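Long-range contacts in kinetochore protein Mis16 (Schizosaccharomyces japonicus, PDB 4XYH), which binds histone H4 and, independently, the CENP-A-specific chaperone Scm3, probably acting in centromeric chromatin assembly with the Mis18 complex: residues H319-H324 against A371-F376; V328-W333 against S386-N391; H280-N285 against A300-T305; E57-S62 against K74-T79. All coordinates share one frame; numbering follows the deposited sequence.

Overall arrangement
All four contacts belong to one WD-repeat beta-propeller, two within a blade and two between blades. Contacts 3 and 4 lie on beta hairpins with the backbone bonding that contacts 1 and 2 lack. Contacts 1 and 2 share one sheet, 328-378, and join it to the blades on either side: contact 1, partly buried and centred about 20 Å from the chain's centre, to the sheet ending in strand 319-321; contact 2, near that centre, to the sheet of strand 385-390. Contact 1 depends on one histidine-carboxylate bond, contact 2 on packing and an indole N-H, contact 3 on a buried polar network, contact 4 on aromatic-aliphatic packing. Contact 2 touches both hairpins, on opposite sides of the chain's centre.

Contact 1. Residues H319-H324 against A371-F376; sequences HTLEGH and APELMF
Leu-321 CA and Glu-373 CA lie 8.0 Å apart, and no backbone hydrogen bond joins 319-324 to 371-376, so side chains bridge the gap. On the far side a type I turn from Ala-371 to Leu-374, closed by Leu-374 N on Ala-371 O, presents Glu-373 to the strand opposite. Its CG sits between the backbone N and the carbonyl carbon (chi1 63°), and a bend at chi2 follows before the carboxylate. His-319 reaches out to meet it tip to tip: NE2 gives its N-H to Glu-373 OE2 at 3.0 Å in a nearly straight bond. The oxygen lies in the imidazole plane, but the donor stands well above the carboxylate plane, the two planes being 57° apart. Leu-321 passes obliquely beside the acid, its CD2 3.7 Å from Glu-373 CG, and adds an apolar wall to the buried glutamate stem. An alanine in place of His-319 would probably leave the Glu-373 carboxylate without this N-H partner and open a gap beside Ile-358, on which the ring also packs. Strand 319-321 is the outermost strand of its sheet, bonded to strand 306-310, while strand 374-378 is outermost in the next sheet, beside strand 350-354. Leu-321 also packs on Leu-341 and Trp-353 of that second sheet, so the bond between His-319 and Glu-373 lies where the rims of two neighbouring blades meet.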
loop_
_atom_site.group_PDB
_atom_site.type_symbol
_atom_site.label_atom_id
_atom_site.label_comp_id
_atom_site.label_asym_id
_atom_site.label_seq_id
_atom_site.Cartn_x
_atom_site.Cartn_y
_atom_site.Cartn_z
ATOM N N HIS A 319 12.891 -2.162 17.469
ATOM C CA HIS A 319 13.472 -0.849 17.229
ATOM C C HIS A 319 12.354 0.111 16.883
ATOM O O HIS A 319 11.252 -0.317 16.543
ATOM C CB HIS A 319 14.514 -0.909 16.103
ATOM C CG HIS A 319 15.311 0.348 15.950
ATOM N ND1 HIS A 319 16.274 0.733 16.864
ATOM C CD2 HIS A 319 15.274 1.322 15.013
ATOM C CE1 HIS A 319 16.798 1.886 16.486
ATOM N NE2 HIS A 319 16.209 2.269 15.366
ATOM N N THR A 320 12.631 1.406 16.975
ATOM C CA THR A 320 11.654 2.416 16.614
ATOM C C THR A 320 12.252 3.403 15.622
ATOM O O THR A 320 13.262 4.031 15.915
ATOM C CB THR A 320 11.151 3.160 17.842
ATOM O OG1 THR A 320 10.647 2.216 18.786
ATOM C CG2 THR A 320 10.028 4.128 17.468
ATOM N N LEU A 321 11.638 3.523 14.443
ATOM C CA LEU A 321 12.088 4.493 13.454
ATOM C C LEU A 321 11.395 5.819 13.693
ATOM O O LEU A 321 10.173 5.902 13.592
ATOM C CB LEU A 321 11.808 4.010 12.027
ATOM C CG LEU A 321 12.326 2.624 11.665
ATOM C CD1 LEU A 321 11.918 2.247 10.249
ATOM C CD2 LEU A 321 13.842 2.579 11.821
ATOM N N GLU A 322 12.164 6.857 14.006
ATOM C CA GLU A 322 11.595 8.189 14.187
ATOM C C GLU A 322 12.068 9.156 13.106
ATOM O O GLU A 322 13.160 9.013 12.562
ATOM C CB GLU A 322 11.953 8.721 15.565
ATOM C CG GLU A 322 11.946 7.629 16.591
ATOM C CD GLU A 322 11.711 8.135 17.988
ATOM O OE1 GLU A 322 10.589 8.623 18.266
ATOM O OE2 GLU A 322 12.650 8.033 18.805
ATOM N N GLY A 323 11.233 10.132 12.780
ATOM C CA GLY A 323 11.603 11.126 11.797
ATOM C C GLY A 323 10.406 11.726 11.100
ATOM O O GLY A 323 10.493 12.818 10.547
ATOM N N HIS A 324 9.286 11.014 11.104
ATOM C CA HIS A 324 8.055 11.596 10.588
ATOM C C HIS A 324 7.452 12.571 11.604
ATOM O O HIS A 324 7.644 12.438 12.805
ATOM C CB HIS A 324 7.040 10.516 10.229
ATOM C CG HIS A 324 7.271 9.883 8.890
ATOM N ND1 HIS A 324 7.275 10.600 7.713
ATOM C CD2 HIS A 324 7.469 8.588 8.539
ATOM C CE1 HIS A 324 7.476 9.779 6.696
ATOM N NE2 HIS A 324 7.597 8.553 7.173
ATOM N N ALA A 371 18.112 10.277 12.102
ATOM C CA ALA A 371 18.647 8.992 12.535
ATOM C C ALA A 371 19.554 8.423 11.445
ATOM O O ALA A 371 19.315 8.655 10.260
ATOM C CB ALA A 371 17.521 8.025 12.858
ATOM N N PRO A 372 20.605 7.686 11.839
ATOM C CA PRO A 372 21.515 7.131 10.828
ATOM C C PRO A 372 20.783 6.234 9.828
ATOM O O PRO A 372 21.161 6.172 8.656
ATOM C CB PRO A 372 22.524 6.325 11.661
ATOM C CG PRO A 372 21.839 6.079 12.977
ATOM C CD PRO A 372 20.996 7.300 13.206
ATOM N N GLU A 373 19.728 5.568 10.286
ATOM C CA GLU A 373 18.987 4.644 9.435
ATOM C C GLU A 373 18.058 5.373 8.440
ATOM O O GLU A 373 17.488 4.737 7.562
ATOM C CB GLU A 373 18.196 3.637 10.298
ATOM C CG GLU A 373 17.111 4.226 11.216
ATOM C CD GLU A 373 17.622 4.630 12.612
ATOM O OE1 GLU A 373 18.820 4.977 12.745
ATOM O OE2 GLU A 373 16.814 4.610 13.578
ATOM N N LEU A 374 17.933 6.697 8.547
ATOM C CA LEU A 374 17.120 7.473 7.594
ATOM C C LEU A 374 17.922 7.856 6.358
ATOM O O LEU A 374 18.677 8.822 6.359
ATOM C CB LEU A 374 16.545 8.737 8.245
ATOM C CG LEU A 374 15.700 9.674 7.363
ATOM C CD1 LEU A 374 14.559 8.932 6.733
ATOM C CD2 LEU A 374 15.151 10.828 8.171
ATOM N N MET A 375 17.727 7.093 5.299
ATOM C CA MET A 375 18.583 7.143 4.122
ATOM C C MET A 375 18.190 8.224 3.110
ATOM O O MET A 375 19.053 8.786 2.433
ATOM C CB MET A 375 18.557 5.778 3.445
ATOM C CG MET A 375 19.577 5.602 2.370
ATOM S SD MET A 375 19.059 4.337 1.194
ATOM C CE MET A 375 18.835 5.395 -0.227
ATOM N N PHE A 376 16.889 8.497 2.992
ATOM C CA PHE A 376 16.374 9.423 1.973
ATOM C C PHE A 376 14.983 9.927 2.320
ATOM O O PHE A 376 14.133 9.182 2.823
ATOM C CB PHE A 376 16.340 8.747 0.603
ATOM C CG PHE A 376 16.037 9.676 -0.541
ATOM C CD1 PHE A 376 17.056 10.384 -1.166
ATOM C CD2 PHE A 376 14.749 9.807 -1.024
ATOM C CE1 PHE A 376 16.794 11.218 -2.235
ATOM C CE2 PHE A 376 14.472 10.648 -2.094
ATOM C CZ PHE A 376 15.499 11.358 -2.703
#

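Contact 2. Residues V328-W333 against S386-N391; sequences VYNVQW and SDLSWN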
loop_
_atom_site.group_PDB
_atom_site.type_symbol
_atom_site.label_atom_id
_atom_site.label_comp_id
_atom_site.label_asym_id
_atom_site.label_seq_id
_atom_site.Cartn_x
_atom_site.Cartn_y
_atom_site.Cartn_z
ATOM N N VAL A 328 1.995 8.134 10.558
ATOM C CA VAL A 328 2.552 7.312 9.500
ATOM C C VAL A 328 1.465 6.367 9.015
ATOM O O VAL A 328 0.752 5.749 9.819
ATOM C CB VAL A 328 3.778 6.534 9.969
ATOM C CG1 VAL A 328 4.467 5.853 8.766
ATOM C CG2 VAL A 328 4.740 7.482 10.677
ATOM N N TYR A 329 1.340 6.273 7.696
ATOM C CA TYR A 329 0.268 5.514 7.067
ATOM C C TYR A 329 0.783 4.256 6.350
ATOM O O TYR A 329 0.454 3.143 6.719
ATOM C CB TYR A 329 -0.485 6.418 6.089
ATOM C CG TYR A 329 -1.762 5.826 5.534
ATOM C CD1 TYR A 329 -2.820 5.491 6.377
ATOM C CD2 TYR A 329 -1.930 5.628 4.154
ATOM C CE1 TYR A 329 -4.005 4.953 5.866
ATOM C CE2 TYR A 329 -3.121 5.092 3.628
ATOM C CZ TYR A 329 -4.155 4.757 4.490
ATOM O OH TYR A 329 -5.340 4.220 3.998
ATOM N N ASN A 330 1.598 4.440 5.325
ATOM C CA ASN A 330 2.047 3.321 4.521
ATOM C C ASN A 330 3.401 2.808 5.002
ATOM O O ASN A 330 4.227 3.571 5.493
ATOM C CB ASN A 330 2.127 3.720 3.035
ATOM C CG ASN A 330 0.794 4.226 2.486
ATOM O OD1 ASN A 330 0.710 5.318 1.901
ATOM N ND2 ASN A 330 -0.258 3.430 2.670
ATOM N N VAL A 331 3.621 1.511 4.851
ATOM C CA VAL A 331 4.917 0.931 5.125
ATOM C C VAL A 331 5.121 -0.194 4.116
ATOM O O VAL A 331 4.260 -1.043 3.964
ATOM C CB VAL A 331 5.024 0.433 6.593
ATOM C CG1 VAL A 331 3.867 -0.519 6.969
ATOM C CG2 VAL A 331 6.361 -0.200 6.841
ATOM N N GLN A 332 6.233 -0.168 3.384
ATOM C CA GLN A 332 6.487 -1.182 2.362
ATOM C C GLN A 332 7.962 -1.535 2.287
ATOM O O GLN A 332 8.817 -0.655 2.109
ATOM C CB GLN A 332 6.025 -0.712 0.989
ATOM C CG GLN A 332 4.537 -0.452 0.894
ATOM C CD GLN A 332 3.805 -1.563 0.197
ATOM O OE1 GLN A 332 2.687 -1.928 0.581
ATOM N NE2 GLN A 332 4.428 -2.112 -0.845
ATOM N N TRP A 333 8.255 -2.826 2.391
ATOM C CA TRP A 333 9.626 -3.296 2.280
ATOM C C TRP A 333 10.085 -3.280 0.828
ATOM O O TRP A 333 9.309 -3.598 -0.067
ATOM C CB TRP A 333 9.740 -4.704 2.844
ATOM C CG TRP A 333 9.499 -4.780 4.300
ATOM C CD1 TRP A 333 8.332 -5.113 4.922
ATOM C CD2 TRP A 333 10.446 -4.511 5.338
ATOM N NE1 TRP A 333 8.495 -5.071 6.283
ATOM C CE2 TRP A 333 9.787 -4.707 6.564
ATOM C CE3 TRP A 333 11.790 -4.125 5.348
ATOM C CZ2 TRP A 333 10.428 -4.538 7.796
ATOM C CZ3 TRP A 333 12.426 -3.959 6.571
ATOM C CH2 TRP A 333 11.744 -4.165 7.780
ATOM N N SER A 386 -1.218 9.075 0.085
ATOM C CA SER A 386 -2.279 8.059 0.191
ATOM C C SER A 386 -1.811 6.606 0.085
ATOM O O SER A 386 -2.334 5.737 0.779
ATOM C CB SER A 386 -3.327 8.297 -0.894
ATOM O OG SER A 386 -3.797 9.633 -0.841
ATOM N N ASP A 387 -0.866 6.340 -0.818
ATOM C CA ASP A 387 -0.389 4.982 -1.086
ATOM C C ASP A 387 0.956 5.056 -1.796
ATOM O O ASP A 387 1.339 6.112 -2.316
ATOM C CB ASP A 387 -1.401 4.189 -1.934
ATOM C CG ASP A 387 -1.231 2.665 -1.790
ATOM O OD1 ASP A 387 -0.526 2.223 -0.854
ATOM O OD2 ASP A 387 -1.818 1.905 -2.603
ATOM N N LEU A 388 1.687 3.950 -1.794
ATOM C CA LEU A 388 2.943 3.876 -2.539
ATOM C C LEU A 388 3.278 2.437 -2.874
ATOM O O LEU A 388 2.764 1.501 -2.247
ATOM C CB LEU A 388 4.103 4.527 -1.775
ATOM C CG LEU A 388 4.313 4.281 -0.282
ATOM C CD1 LEU A 388 4.600 2.844 0.009
ATOM C CD2 LEU A 388 5.459 5.137 0.245
ATOM N N SER A 389 4.147 2.273 -3.858
ATOM C CA SER A 389 4.467 0.948 -4.350
ATOM C C SER A 389 5.901 0.889 -4.862
ATOM O O SER A 389 6.310 1.716 -5.677
ATOM C CB SER A 389 3.469 0.563 -5.453
ATOM O OG SER A 389 3.746 -0.702 -6.009
ATOM N N TRP A 390 6.670 -0.083 -4.378
ATOM C CA TRP A 390 7.965 -0.394 -4.986
ATOM C C TRP A 390 7.782 -1.027 -6.354
ATOM O O TRP A 390 7.004 -1.951 -6.500
ATOM C CB TRP A 390 8.758 -1.358 -4.134
ATOM C CG TRP A 390 9.395 -0.776 -2.949
ATOM C CD1 TRP A 390 8.905 -0.775 -1.668
ATOM C CD2 TRP A 390 10.673 -0.148 -2.894
ATOM N NE1 TRP A 390 9.800 -0.168 -0.823
ATOM C CE2 TRP A 390 10.891 0.237 -1.550
ATOM C CE3 TRP A 390 11.656 0.133 -3.849
ATOM C CZ2 TRP A 390 12.048 0.887 -1.135
ATOM C CZ3 TRP A 390 12.808 0.787 -3.436
ATOM C CH2 TRP A 390 12.994 1.155 -2.087
ATOM N N ASN A 391 8.509 -0.536 -7.347
ATOM C CA ASN A 391 8.582 -1.177 -8.658
ATOM C C ASN A 391 9.421 -2.459 -8.544
ATOM O O ASN A 391 10.576 -2.396 -8.147
ATOM C CB ASN A 391 9.177 -0.184 -9.667
ATOM C CG ASN A 391 9.238 -0.721 -11.081
ATOM O OD1 ASN A 391 9.476 -1.899 -11.298
ATOM N ND2 ASN A 391 9.035 0.162 -12.058
#
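Ser-386 opens the contact with its carbonyl oxygen, which lies in the plane of the Tyr-329 ring at its edge, 3.0 Å from CE2. Asp-387 follows beside Asn-330; its carboxylate, however, finds its strongest partners outside, accepting from the backbone N of Val-56 and forming a salt bridge with Arg-138. Leu-388 has CG between the backbone N and the carbonyl carbon (chi1 44°), and its CD1 packs tightly against Gln-332 CG at 3.4 Å as the two side chains slide past each other in opposite directions. The same methyl lies 4.0 Å from Asn-330 CB. Trp-390 makes the one firm hydrogen bond: NE1 donates to Gln-332 O at 3.1 Å, with the oxygen in the indole plane but the donor well above the carbonyl plane. The neighbouring indole carbon CD1 comes within 3.3 Å of Trp-333 O, and the ring continues onto Pro-335 and Val-342. The strands run nearly parallel, 13° apart, with axes 7.0 Å from each other and no backbone bonds between them. Such side-by-side inner strands, each belonging to its own antiparallel sheet near the centre of the chain, are the mark of adjacent blades in a WD40 beta-propeller.

Contact 3. Residues H280-N285 against A300-T305; sequences HEQPVN and ASADHT
His-280 and Ser-301 meet face on, and the histidine side chain can be traced outward from there. Its CB lies 3.5 Å from Ser-301 OG. From CG on, the ring lies under Ser-301 CB, which stands 3.3 Å from the ring centroid in a CH-pi contact shifted toward the ND1 side. ND1 donates in the ring plane to Asp-303 OD2 at 2.9 Å, the planes of ring and carboxylate being 68° apart. Next, CE1 faces Thr-305 OG1 at 3.6 Å, and at the tip NE2 hydrogen-bonds to Thr-299 OG1, so both ring nitrogens are satisfied and the imidazole is fixed against turning. Asp-303 OD2 also takes a water bound to Glu-281 N, while its OD1 accepts from Thr-305 N in an Asx turn. Ser-301 OG, anti to its backbone N (chi1 176°), gives to Pro-283 O at 3.0 Å and accepts from Asp-303 N, an ST turn. Pro-283 O is gripped twice, taking Ala-302 N as well at 2.8 Å. Asn-285 N on Ala-300 O continues the antiparallel hairpin. A buried histidine held between the aspartate of a tight turn and a strand threonine is the Asp-His-Ser/Thr network of WD repeats.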
loop_
_atom_site.group_PDB
_atom_site.type_symbol
_atom_site.label_atom_id
_atom_site.label_comp_id
_atom_site.label_asym_id
_atom_site.label_seq_id
_atom_site.Cartn_x
_atom_site.Cartn_y
_atom_site.Cartn_z
ATOM N N HIS A 280 1.216 -0.124 19.567
ATOM C CA HIS A 280 1.465 1.296 19.839
ATOM C C HIS A 280 0.440 1.823 20.844
ATOM O O HIS A 280 -0.491 1.110 21.187
ATOM C CB HIS A 280 1.402 2.124 18.551
ATOM C CG HIS A 280 2.409 1.713 17.524
ATOM N ND1 HIS A 280 3.536 2.463 17.247
ATOM C CD2 HIS A 280 2.467 0.633 16.712
ATOM C CE1 HIS A 280 4.241 1.856 16.309
ATOM N NE2 HIS A 280 3.617 0.745 15.966
ATOM N N GLU A 281 0.598 3.072 21.289
ATOM C CA GLU A 281 -0.387 3.674 22.182
ATOM C C GLU A 281 -1.500 4.327 21.368
ATOM O O GLU A 281 -2.534 4.703 21.920
ATOM C CB GLU A 281 0.256 4.707 23.117
ATOM C CG GLU A 281 1.248 4.124 24.114
ATOM C CD GLU A 281 0.661 2.994 24.938
ATOM O OE1 GLU A 281 -0.483 3.147 25.431
ATOM O OE2 GLU A 281 1.339 1.942 25.082
ATOM N N GLN A 282 -1.276 4.452 20.059
ATOM C CA GLN A 282 -2.206 5.123 19.161
ATOM C C GLN A 282 -2.499 4.205 17.973
ATOM O O GLN A 282 -1.802 3.215 17.791
ATOM C CB GLN A 282 -1.624 6.462 18.694
ATOM C CG GLN A 282 -1.239 7.411 19.833
ATOM C CD GLN A 282 -0.859 8.791 19.325
ATOM O OE1 GLN A 282 -1.453 9.297 18.370
ATOM N NE2 GLN A 282 0.139 9.402 19.953
ATOM N N PRO A 283 -3.546 4.512 17.179
ATOM C CA PRO A 283 -3.909 3.693 16.014
ATOM C C PRO A 283 -2.742 3.214 15.147
ATOM O O PRO A 283 -1.785 3.951 14.876
ATOM C CB PRO A 283 -4.820 4.634 15.228
ATOM C CG PRO A 283 -5.573 5.324 16.318
ATOM C CD PRO A 283 -4.567 5.551 17.426
ATOM N N VAL A 284 -2.823 1.954 14.742
ATOM C CA VAL A 284 -1.832 1.374 13.849
ATOM C C VAL A 284 -2.389 1.326 12.433
ATOM O O VAL A 284 -3.396 0.656 12.192
ATOM C CB VAL A 284 -1.430 -0.035 14.300
ATOM C CG1 VAL A 284 -0.208 -0.493 13.530
ATOM C CG2 VAL A 284 -1.139 -0.034 15.796
ATOM N N ASN A 285 -1.728 2.032 11.512
ATOM C CA ASN A 285 -2.253 2.248 10.160
ATOM C C ASN A 285 -1.790 1.268 9.098
ATOM O O ASN A 285 -2.503 1.042 8.127
ATOM C CB ASN A 285 -1.914 3.664 9.687
ATOM C CG ASN A 285 -2.598 4.725 10.519
ATOM O OD1 ASN A 285 -3.734 4.537 10.955
ATOM N ND2 ASN A 285 -1.908 5.829 10.768
ATOM N N ALA A 300 3.203 0.858 11.095
ATOM C CA ALA A 300 3.158 2.312 10.985
ATOM C C ALA A 300 2.022 2.818 11.860
ATOM O O ALA A 300 0.900 2.325 11.770
ATOM C CB ALA A 300 2.954 2.741 9.536
ATOM N N SER A 301 2.307 3.801 12.700
ATOM C CA SER A 301 1.330 4.241 13.676
ATOM C C SER A 301 1.006 5.710 13.557
ATOM O O SER A 301 1.810 6.492 13.044
ATOM C CB SER A 301 1.825 3.962 15.094
ATOM O OG SER A 301 0.910 4.474 16.053
ATOM N N ALA A 302 -0.161 6.078 14.085
ATOM C CA ALA A 302 -0.549 7.474 14.237
ATOM C C ALA A 302 0.351 8.236 15.229
ATOM O O ALA A 302 0.296 9.463 15.303
ATOM C CB ALA A 302 -2.018 7.565 14.680
ATOM N N ASP A 303 1.173 7.517 15.992
ATOM C CA ASP A 303 2.085 8.163 16.938
ATOM C C ASP A 303 3.351 8.687 16.260
ATOM O O ASP A 303 4.348 8.923 16.925
ATOM C CB ASP A 303 2.458 7.201 18.081
ATOM C CG ASP A 303 3.349 6.034 17.633
ATOM O OD1 ASP A 303 3.817 6.000 16.469
ATOM O OD2 ASP A 303 3.596 5.136 18.472
ATOM N N HIS A 304 3.306 8.813 14.935
ATOM C CA HIS A 304 4.411 9.329 14.103
ATOM C C HIS A 304 5.586 8.347 13.961
ATOM O O HIS A 304 6.620 8.702 13.408
ATOM C CB HIS A 304 4.956 10.674 14.641
ATOM C CG HIS A 304 3.902 11.703 14.929
ATOM N ND1 HIS A 304 4.215 12.991 15.317
ATOM C CD2 HIS A 304 2.548 11.642 14.895
ATOM C CE1 HIS A 304 3.101 13.676 15.503
ATOM N NE2 HIS A 304 2.075 12.881 15.255
ATOM N N THR A 305 5.446 7.115 14.432
ATOM C CA THR A 305 6.588 6.223 14.362
ATOM C C THR A 305 6.317 4.969 13.561
ATOM O O THR A 305 5.167 4.607 13.304
ATOM C CB THR A 305 7.069 5.794 15.773
ATOM O OG1 THR A 305 6.082 4.953 16.386
ATOM C CG2 THR A 305 7.310 7.011 16.647
HETATM O O HOH W 1 2.519 4.651 20.861
#

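Contact 4. Residues E57-S62 against K74-T79; sequences EWFPGS and KLLLGT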
loop_
_atom_site.group_PDB
_atom_site.type_symbol
_atom_site.label_atom_id
_atom_site.label_comp_id
_atom_site.label_asym_id
_atom_site.label_seq_id
_atom_site.Cartn_x
_atom_site.Cartn_y
_atom_site.Cartn_z
ATOM N N GLU A 57 -0.289 0.283 -7.505
ATOM C CA GLU A 57 0.489 -0.946 -7.468
ATOM C C GLU A 57 1.144 -1.125 -8.826
ATOM O O GLU A 57 0.489 -0.939 -9.859
ATOM C CB GLU A 57 -0.387 -2.157 -7.121
ATOM C CG GLU A 57 0.408 -3.354 -6.603
ATOM C CD GLU A 57 -0.445 -4.599 -6.369
ATOM O OE1 GLU A 57 -1.567 -4.654 -6.903
ATOM O OE2 GLU A 57 0.007 -5.537 -5.662
ATOM N N TRP A 58 2.439 -1.450 -8.824
ATOM C CA TRP A 58 3.161 -1.795 -10.055
ATOM C C TRP A 58 2.817 -3.206 -10.499
ATOM O O TRP A 58 2.839 -4.129 -9.684
ATOM C CB TRP A 58 4.680 -1.722 -9.867
ATOM C CG TRP A 58 5.230 -0.378 -9.642
ATOM C CD1 TRP A 58 5.475 0.212 -8.442
ATOM C CD2 TRP A 58 5.629 0.556 -10.641
ATOM N NE1 TRP A 58 6.006 1.465 -8.629
ATOM C CE2 TRP A 58 6.103 1.703 -9.974
ATOM C CE3 TRP A 58 5.630 0.538 -12.038
ATOM C CZ2 TRP A 58 6.579 2.820 -10.652
ATOM C CZ3 TRP A 58 6.098 1.646 -12.710
ATOM C CH2 TRP A 58 6.569 2.774 -12.016
ATOM N N PHE A 59 2.524 -3.380 -11.784
ATOM C CA PHE A 59 2.424 -4.715 -12.348
ATOM C C PHE A 59 3.824 -5.286 -12.619
ATOM O O PHE A 59 4.745 -4.552 -13.010
ATOM C CB PHE A 59 1.626 -4.706 -13.650
ATOM C CG PHE A 59 0.137 -4.595 -13.473
ATOM C CD1 PHE A 59 -0.623 -5.715 -13.199
ATOM C CD2 PHE A 59 -0.506 -3.365 -13.616
ATOM C CE1 PHE A 59 -2.009 -5.624 -13.066
ATOM C CE2 PHE A 59 -1.888 -3.263 -13.486
ATOM C CZ PHE A 59 -2.643 -4.401 -13.211
ATOM N N PRO A 60 3.993 -6.598 -12.418
ATOM C CA PRO A 60 5.257 -7.240 -12.808
ATOM C C PRO A 60 5.433 -7.225 -14.325
ATOM O O PRO A 60 4.438 -7.350 -15.058
ATOM C CB PRO A 60 5.105 -8.684 -12.295
ATOM C CG PRO A 60 3.963 -8.659 -11.367
ATOM C CD PRO A 60 3.052 -7.558 -11.826
ATOM N N GLY A 61 6.666 -7.069 -14.797
ATOM C CA GLY A 61 6.941 -7.199 -16.221
ATOM C C GLY A 61 7.162 -5.894 -16.960
ATOM O O GLY A 61 6.856 -4.829 -16.441
ATOM N N SER A 62 7.704 -5.985 -18.175
ATOM C CA SER A 62 7.931 -4.815 -19.022
ATOM C C SER A 62 7.980 -5.196 -20.498
ATOM O O SER A 62 8.235 -6.347 -20.837
ATOM C CB SER A 62 9.232 -4.110 -18.633
ATOM O OG SER A 62 10.333 -4.991 -18.737
ATOM N N LYS A 74 3.490 -1.052 -16.358
ATOM C CA LYS A 74 2.101 -0.770 -16.026
ATOM C C LYS A 74 1.851 -0.608 -14.537
ATOM O O LYS A 74 2.510 -1.235 -13.704
ATOM C CB LYS A 74 1.194 -1.878 -16.573
ATOM C CG LYS A 74 1.064 -1.875 -18.089
ATOM C CD LYS A 74 0.288 -3.081 -18.566
ATOM C CE LYS A 74 -0.055 -2.953 -20.050
ATOM N NZ LYS A 74 -0.487 -4.259 -20.630
ATOM N N LEU A 75 0.858 0.214 -14.219
ATOM C CA LEU A 75 0.430 0.429 -12.842
ATOM C C LEU A 75 -1.054 0.215 -12.727
ATOM O O LEU A 75 -1.811 0.519 -13.657
ATOM C CB LEU A 75 0.758 1.840 -12.360
ATOM C CG LEU A 75 2.217 2.273 -12.402
ATOM C CD1 LEU A 75 2.368 3.437 -13.364
ATOM C CD2 LEU A 75 2.665 2.674 -11.027
ATOM N N LEU A 76 -1.452 -0.294 -11.569
ATOM C CA LEU A 76 -2.837 -0.431 -11.217
ATOM C C LEU A 76 -3.254 0.766 -10.358
ATOM O O LEU A 76 -2.655 1.021 -9.315
ATOM C CB LEU A 76 -3.044 -1.734 -10.480
ATOM C CG LEU A 76 -4.455 -2.038 -10.009
ATOM C CD1 LEU A 76 -5.354 -2.381 -11.208
ATOM C CD2 LEU A 76 -4.368 -3.167 -9.011
ATOM N N LEU A 77 -4.263 1.504 -10.814
ATOM C CA LEU A 77 -4.740 2.718 -10.139
ATOM C C LEU A 77 -6.240 2.694 -9.919
ATOM O O LEU A 77 -6.944 1.796 -10.420
ATOM C CB LEU A 77 -4.400 3.961 -10.959
ATOM C CG LEU A 77 -2.933 4.331 -11.104
ATOM C CD1 LEU A 77 -2.781 5.468 -12.087
ATOM C CD2 LEU A 77 -2.393 4.725 -9.731
ATOM N N GLY A 78 -6.740 3.700 -9.200
ATOM C CA GLY A 78 -8.169 3.829 -8.988
ATOM C C GLY A 78 -8.666 5.252 -9.105
ATOM O O GLY A 78 -7.898 6.162 -9.411
ATOM N N THR A 79 -9.959 5.449 -8.876
ATOM C CA THR A 79 -10.498 6.794 -8.761
ATOM C C THR A 79 -11.218 6.975 -7.437
ATOM O O THR A 79 -11.708 6.024 -6.826
ATOM C CB THR A 79 -11.507 7.150 -9.891
ATOM O OG1 THR A 79 -12.680 6.330 -9.766
ATOM C CG2 THR A 79 -10.888 6.981 -11.265
HETATM O O HOH W 2 4.716 -3.512 -15.446
#
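Glu-57 and Leu-76 form an antiparallel hydrogen-bonded pair, joined in both directions: Leu-76 N gives to Glu-57 O at 2.7 Å, almost straight, and Glu-57 N returns a more bent bond to Leu-76 O at 3.1 Å. Two residues on, Phe-59 N donates to Lys-74 O at 2.9 Å. Past this point the strands part and a water takes over, accepting from Lys-74 N and donating to Phe-59 O (2.6 Å) and Gly-61 O. The outward-facing Trp-58 N is met by Ser-389 OG, and Asn-393 serves the bend with both ends of its amide, OD1 to Gly-61 N and ND2 to Phe-59 O. The Glu-57 carboxylate, on an extended chain, takes Phe-139 N at OE1 while the same oxygen rests 3.8 Å from Leu-76 CD2. Between these polar rows, Trp-58 and Leu-75 lie side by side on one face of the hairpin, with Leu-75 CD2 centred 3.6 Å above the six-membered indole ring, 8° off its normal. Phe-59 crosses obliquely, its CE2 touching Leu-76 CB at 3.6 Å. An alanine at Trp-58 would probably strip Leu-75 CD2 of its aromatic cover and open a gap toward Val-94 and Ala-399, on which the indole also packs. With strand bonds, one water, a serine and an asparagine serving the backbone, the edge strand 56-58 is tied both to its hairpin partner and to the neighbouring blade, and its apolar side chains can be buried at little polar cost.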